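Local structure of xylose isomerase domain protein (Alicyclobacillus acidocaldarius subsp. acidocaldarius, 3U0H) at residues I117-L131 with T164-A176. The protein is a TIM-barrel protein of the xylose isomerase-like family and probably acts as an isomerase, though its substrate is not established. Sequence-based numbering, arbitrary orientation.
Sequences ISQLARRIRQVAVEL and TFWEAIGAPNVGA. With EDO (1,2-ethanediol), chain E.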
loop_
_atom_site.group_PDB
_atom_site.type_symbol
_atom_site.label_atom_id
_atom_site.label_comp_id
_atom_site.label_asym_id
_atom_site.label_seq_id
_atom_site.Cartn_x
_atom_site.Cartn_y
_atom_site.Cartn_z
ATOM N N ILE A 117 0.159 19.918 -9.709
ATOM C CA ILE A 117 -0.470 19.350 -8.525
ATOM C C ILE A 117 -0.276 17.848 -8.493
ATOM O O ILE A 117 0.022 17.316 -7.437
ATOM C CB ILE A 117 -2.000 19.657 -8.425
ATOM C CG1 ILE A 117 -2.214 21.167 -8.360
ATOM C CG2 ILE A 117 -2.622 19.035 -7.211
ATOM C CD1 ILE A 117 -3.668 21.671 -8.220
ATOM N N SER A 118 -0.419 17.167 -9.622
ATOM C CA SER A 118 -0.272 15.717 -9.629
ATOM C C SER A 118 1.178 15.266 -9.313
ATOM O O SER A 118 1.380 14.327 -8.502
ATOM C CB SER A 118 -0.647 15.143 -10.982
ATOM O OG SER A 118 -1.962 15.474 -11.347
ATOM N N GLN A 119 2.170 15.931 -9.952
ATOM C CA GLN A 119 3.535 15.552 -9.740
ATOM C C GLN A 119 3.887 15.842 -8.272
ATOM O O GLN A 119 4.549 15.022 -7.581
ATOM C CB GLN A 119 4.489 16.301 -10.672
ATOM C CG GLN A 119 5.898 15.855 -10.478
ATOM C CD GLN A 119 6.910 16.567 -11.372
ATOM O OE1 GLN A 119 7.536 17.586 -10.980
ATOM N NE2 GLN A 119 7.115 16.012 -12.527
ATOM N N LEU A 120 3.492 17.012 -7.815
ATOM C CA LEU A 120 3.831 17.372 -6.457
ATOM C C LEU A 120 3.184 16.356 -5.423
ATOM O O LEU A 120 3.833 15.938 -4.468
ATOM C CB LEU A 120 3.478 18.840 -6.188
ATOM C CG LEU A 120 3.835 19.339 -4.798
ATOM C CD1 LEU A 120 5.325 19.435 -4.654
ATOM C CD2 LEU A 120 3.164 20.683 -4.492
ATOM N N ALA A 121 1.936 15.946 -5.657
ATOM C CA ALA A 121 1.243 14.942 -4.800
ATOM C C ALA A 121 2.079 13.676 -4.762
ATOM O O ALA A 121 2.342 13.107 -3.687
ATOM C CB ALA A 121 -0.169 14.608 -5.303
ATOM N N ARG A 122 2.540 13.248 -5.913
ATOM C CA ARG A 122 3.243 11.961 -5.993
ATOM C C ARG A 122 4.621 11.994 -5.323
ATOM O O ARG A 122 5.065 11.024 -4.755
ATOM C CB ARG A 122 3.339 11.496 -7.444
ATOM C CG ARG A 122 4.101 10.182 -7.635
ATOM C CD ARG A 122 5.580 10.393 -7.933
ATOM N NE ARG A 122 5.893 11.247 -9.094
ATOM C CZ ARG A 122 7.129 11.600 -9.478
ATOM N NH1 ARG A 122 8.212 11.237 -8.786
ATOM N NH2 ARG A 122 7.284 12.330 -10.576
ATOM N N ARG A 123 5.318 13.107 -5.419
ATOM C CA ARG A 123 6.683 13.216 -4.863
ATOM C C ARG A 123 6.690 13.361 -3.334
ATOM O O ARG A 123 7.602 12.903 -2.659
ATOM C CB ARG A 123 7.398 14.423 -5.495
ATOM C CG ARG A 123 7.812 14.216 -6.935
ATOM C CD ARG A 123 8.553 15.413 -7.500
ATOM N NE ARG A 123 9.147 15.156 -8.797
ATOM C CZ ARG A 123 10.018 15.978 -9.399
ATOM N NH1 ARG A 123 10.430 17.124 -8.793
ATOM N NH2 ARG A 123 10.493 15.669 -10.600
ATOM N N ILE A 124 5.692 14.051 -2.824
ATOM C CA ILE A 124 5.478 14.209 -1.391
ATOM C C ILE A 124 5.122 12.868 -0.788
ATOM O O ILE A 124 5.575 12.546 0.307
ATOM C CB ILE A 124 4.372 15.261 -1.074
ATOM C CG1 ILE A 124 4.867 16.678 -1.490
ATOM C CG2 ILE A 124 4.037 15.258 0.420
ATOM C CD1 ILE A 124 3.921 17.854 -1.253
ATOM N N ARG A 125 4.332 12.081 -1.521
ATOM C CA ARG A 125 3.961 10.718 -1.138
ATOM C C ARG A 125 5.238 9.876 -1.036
ATOM O O ARG A 125 5.448 9.139 -0.053
ATOM C CB ARG A 125 2.999 10.129 -2.181
ATOM C CG ARG A 125 2.616 8.689 -1.953
ATOM C CD ARG A 125 1.921 8.097 -3.215
ATOM N NE ARG A 125 0.873 8.994 -3.659
ATOM C CZ ARG A 125 0.431 9.220 -4.903
ATOM N NH1 ARG A 125 0.892 8.576 -5.945
ATOM N NH2 ARG A 125 -0.535 10.150 -5.055
ATOM N N GLN A 126 6.057 9.932 -2.085
ATOM C CA GLN A 126 7.351 9.225 -2.091
ATOM C C GLN A 126 8.215 9.675 -0.899
ATOM O O GLN A 126 8.826 8.862 -0.235
ATOM C CB GLN A 126 8.064 9.408 -3.414
ATOM C CG GLN A 126 7.459 8.623 -4.582
ATOM C CD GLN A 126 8.181 8.886 -5.911
ATOM O OE1 GLN A 126 8.458 10.018 -6.274
ATOM N NE2 GLN A 126 8.493 7.841 -6.615
ATOM N N VAL A 127 8.248 10.958 -0.607
ATOM C CA VAL A 127 9.015 11.427 0.528
ATOM C C VAL A 127 8.449 10.841 1.818
ATOM O O VAL A 127 9.211 10.308 2.633
ATOM C CB VAL A 127 9.061 12.938 0.559
ATOM C CG1 VAL A 127 9.570 13.490 1.904
ATOM C CG2 VAL A 127 9.951 13.436 -0.581
ATOM N N ALA A 128 7.128 10.901 1.976
ATOM C CA ALA A 128 6.484 10.441 3.192
ATOM C C ALA A 128 6.719 8.960 3.384
ATOM O O ALA A 128 6.968 8.514 4.474
ATOM C CB ALA A 128 4.994 10.689 3.103
ATOM N N VAL A 129 6.632 8.199 2.313
ATOM C CA VAL A 129 6.909 6.777 2.352
ATOM C C VAL A 129 8.342 6.449 2.783
ATOM O O VAL A 129 8.523 5.531 3.594
ATOM C CB VAL A 129 6.588 6.088 1.012
ATOM C CG1 VAL A 129 7.146 4.650 0.961
ATOM C CG2 VAL A 129 5.077 6.124 0.778
ATOM N N GLU A 130 9.348 7.200 2.346
ATOM C CA GLU A 130 10.730 6.902 2.768
ATOM C C GLU A 130 10.827 7.121 4.265
ATOM O O GLU A 130 11.746 6.596 4.916
ATOM C CB GLU A 130 11.796 7.782 2.071
ATOM C CG GLU A 130 12.000 7.460 0.602
ATOM C CD GLU A 130 12.370 6.007 0.428
ATOM O OE1 GLU A 130 13.264 5.557 1.159
ATOM O OE2 GLU A 130 11.739 5.298 -0.371
ATOM N N LEU A 131 9.879 7.862 4.822
ATOM C CA LEU A 131 10.018 8.230 6.251
ATOM C C LEU A 131 9.201 7.334 7.199
ATOM O O LEU A 131 9.358 7.401 8.415
ATOM C CB LEU A 131 9.703 9.722 6.466
ATOM C CG LEU A 131 10.666 10.742 5.832
ATOM C CD1 LEU A 131 9.989 12.117 5.889
ATOM C CD2 LEU A 131 12.011 10.825 6.559
ATOM N N THR A 164 -7.567 19.051 1.749
ATOM C CA THR A 164 -7.961 18.349 0.514
ATOM C C THR A 164 -6.693 17.809 -0.162
ATOM O O THR A 164 -6.699 16.727 -0.735
ATOM C CB THR A 164 -8.750 19.218 -0.452
ATOM O OG1 THR A 164 -7.872 20.262 -0.943
ATOM C CG2 THR A 164 -9.985 19.856 0.282
ATOM N N PHE A 165 -5.574 18.490 -0.013
ATOM C CA PHE A 165 -4.339 18.077 -0.730
ATOM C C PHE A 165 -3.772 16.797 -0.127
ATOM O O PHE A 165 -3.292 15.950 -0.877
ATOM C CB PHE A 165 -3.339 19.219 -0.776
ATOM C CG PHE A 165 -2.080 18.934 -1.570
ATOM C CD1 PHE A 165 -2.140 18.463 -2.872
ATOM C CD2 PHE A 165 -0.843 19.199 -1.026
ATOM C CE1 PHE A 165 -1.001 18.227 -3.591
ATOM C CE2 PHE A 165 0.309 18.931 -1.753
ATOM C CZ PHE A 165 0.226 18.454 -3.039
ATOM N N TRP A 166 -3.926 16.604 1.195
ATOM C CA TRP A 166 -3.696 15.291 1.829
ATOM C C TRP A 166 -4.314 14.117 1.121
ATOM O O TRP A 166 -3.774 13.057 1.079
ATOM C CB TRP A 166 -4.155 15.270 3.299
ATOM C CG TRP A 166 -3.418 16.243 4.191
ATOM C CD1 TRP A 166 -2.173 16.836 3.964
ATOM C CD2 TRP A 166 -3.824 16.693 5.517
ATOM N NE1 TRP A 166 -1.805 17.619 5.007
ATOM C CE2 TRP A 166 -2.799 17.639 5.952
ATOM C CE3 TRP A 166 -4.954 16.497 6.310
ATOM C CZ2 TRP A 166 -2.871 18.296 7.179
ATOM C CZ3 TRP A 166 -5.015 17.170 7.543
ATOM C CH2 TRP A 166 -3.983 18.043 7.972
ATOM N N GLU A 167 -5.470 14.270 0.567
ATOM C CA GLU A 167 -6.116 13.166 -0.137
ATOM C C GLU A 167 -5.353 12.822 -1.415
ATOM O O GLU A 167 -5.252 11.694 -1.775
ATOM C CB GLU A 167 -7.549 13.574 -0.512
ATOM C CG GLU A 167 -8.485 13.883 0.667
ATOM C CD GLU A 167 -9.914 14.301 0.230
ATOM O OE1 GLU A 167 -10.432 13.805 -0.816
ATOM O OE2 GLU A 167 -10.523 15.143 0.950
ATOM N N ALA A 168 -4.813 13.828 -2.103
ATOM C CA ALA A 168 -4.081 13.581 -3.368
ATOM C C ALA A 168 -2.844 12.749 -3.043
ATOM O O ALA A 168 -2.537 11.766 -3.710
ATOM C CB ALA A 168 -3.705 14.914 -4.049
ATOM N N ILE A 169 -2.172 13.152 -1.960
ATOM C CA ILE A 169 -0.914 12.563 -1.539
ATOM C C ILE A 169 -1.162 11.109 -1.094
ATOM O O ILE A 169 -0.408 10.217 -1.445
ATOM C CB ILE A 169 -0.252 13.377 -0.352
ATOM C CG1 ILE A 169 0.046 14.861 -0.741
ATOM C CG2 ILE A 169 0.999 12.631 0.125
ATOM C CD1 ILE A 169 0.391 15.845 0.428
ATOM N N GLY A 170 -2.167 10.905 -0.259
ATOM C CA GLY A 170 -2.586 9.595 0.202
ATOM C C GLY A 170 -1.579 8.848 1.034
ATOM O O GLY A 170 -1.438 7.654 0.863
ATOM N N ALA A 171 -0.859 9.560 1.913
ATOM C CA ALA A 171 0.166 8.964 2.773
ATOM C C ALA A 171 -0.299 9.250 4.151
ATOM O O ALA A 171 -0.699 10.385 4.464
ATOM C CB ALA A 171 1.559 9.573 2.577
ATOM N N PRO A 172 -0.204 8.256 5.025
ATOM C CA PRO A 172 -0.821 8.388 6.360
ATOM C C PRO A 172 -0.039 9.304 7.343
ATOM O O PRO A 172 -0.613 9.838 8.282
ATOM C CB PRO A 172 -0.847 6.947 6.850
ATOM C CG PRO A 172 0.323 6.239 6.144
ATOM C CD PRO A 172 0.612 7.025 4.884
ATOM N N ASN A 173 1.231 9.572 7.071
ATOM C CA ASN A 173 2.053 10.369 7.962
ATOM C C ASN A 173 2.257 11.802 7.511
ATOM O O ASN A 173 3.334 12.379 7.836
ATOM C CB ASN A 173 3.465 9.726 8.189
ATOM C CG ASN A 173 4.252 9.553 6.906
ATOM O OD1 ASN A 173 3.670 9.309 5.865
ATOM N ND2 ASN A 173 5.566 9.614 6.981
ATOM N N VAL A 174 1.268 12.397 6.828
ATOM C CA VAL A 174 1.395 13.784 6.331
ATOM C C VAL A 174 0.409 14.689 7.010
ATOM O O VAL A 174 -0.775 14.393 7.046
ATOM C CB VAL A 174 1.275 13.903 4.788
ATOM C CG1 VAL A 174 1.423 15.345 4.288
ATOM C CG2 VAL A 174 2.379 13.061 4.157
ATOM N N GLY A 175 0.934 15.794 7.573
ATOM C CA GLY A 175 0.111 16.757 8.283
ATOM C C GLY A 175 0.487 18.191 7.977
ATOM O O GLY A 175 0.857 18.512 6.865
ATOM N N ALA A 176 0.422 19.024 8.990
ATOM C CA ALA A 176 0.610 20.417 8.810
ATOM C C ALA A 176 1.777 20.974 9.646
ATOM O O ALA A 176 2.021 20.585 10.792
ATOM C CB ALA A 176 -0.729 21.161 9.126
HETATM C C1 EDO E . -1.469 6.283 -3.423
HETATM O O1 EDO E . -1.193 4.994 -3.944
HETATM C C2 EDO E . -1.102 6.342 -1.948
HETATM O O2 EDO E . -2.266 6.033 -1.200
#
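Arg125 of helix 117-131 grips the C-terminal end of helix 164-169 with two hydrogen bonds. Its NE gives a nearly straight hydrogen bond to Ile169 O (2.8 Å, 170°). Its NH2 reaches Ala168 O at 2.9 Å along a more bent path. Both carbonyl oxygens lie near the guanidinium plane, so the group meets the helix end edge-on and the two hydrogen bonds fix its rotation. The chain bends at chi3, which turns this edge toward the carbonyls. C1 of a 1,2-ethanediol, probably from the crystallisation liquor, lies over one guanidinium face, and Arg122 CA over the other. A leucine in place of Arg125 would probably leave Ile169 O without its nearly straight donor and Ala168 O without its link to helix 117-131 of the same chain.

The apolar part centres on Phe165. Its CG is anti to the backbone N (chi1 -176°), and the ring enters as a knob among Ile117, Leu120, Ala121 and Ile124. Ile124 CD1 meets the ring edge at CE2, 3.8 Å away, while its CG2 touches Ile169 CD1 at 3.7 Å. Small residues let the backbones close in: Ala121 CB meets Ala168 CB at 3.8 Å. Further along, Ala128 CB rests on Ala171 CB and Val174 CG2. Asn173 ND2 donates to Ala128 O (3.1 Å) and also to Met136 O. Ala128 O takes Leu131 N on the opposite face of its carbonyl plane. Asn173 OD1 is buried without a polar partner.

The two helix axes cross at -71°, 8.7 Å apart. They are successive outer helices of the TIM barrel, joined in sequence through strand 137-141. Ile169 and Val174 both pack on Leu140 of that strand. Helices 76-84 and 86-95 border helix 117-131, and Arg125 NH1 hydrogen-bonds to Glu167 O of the second subunit.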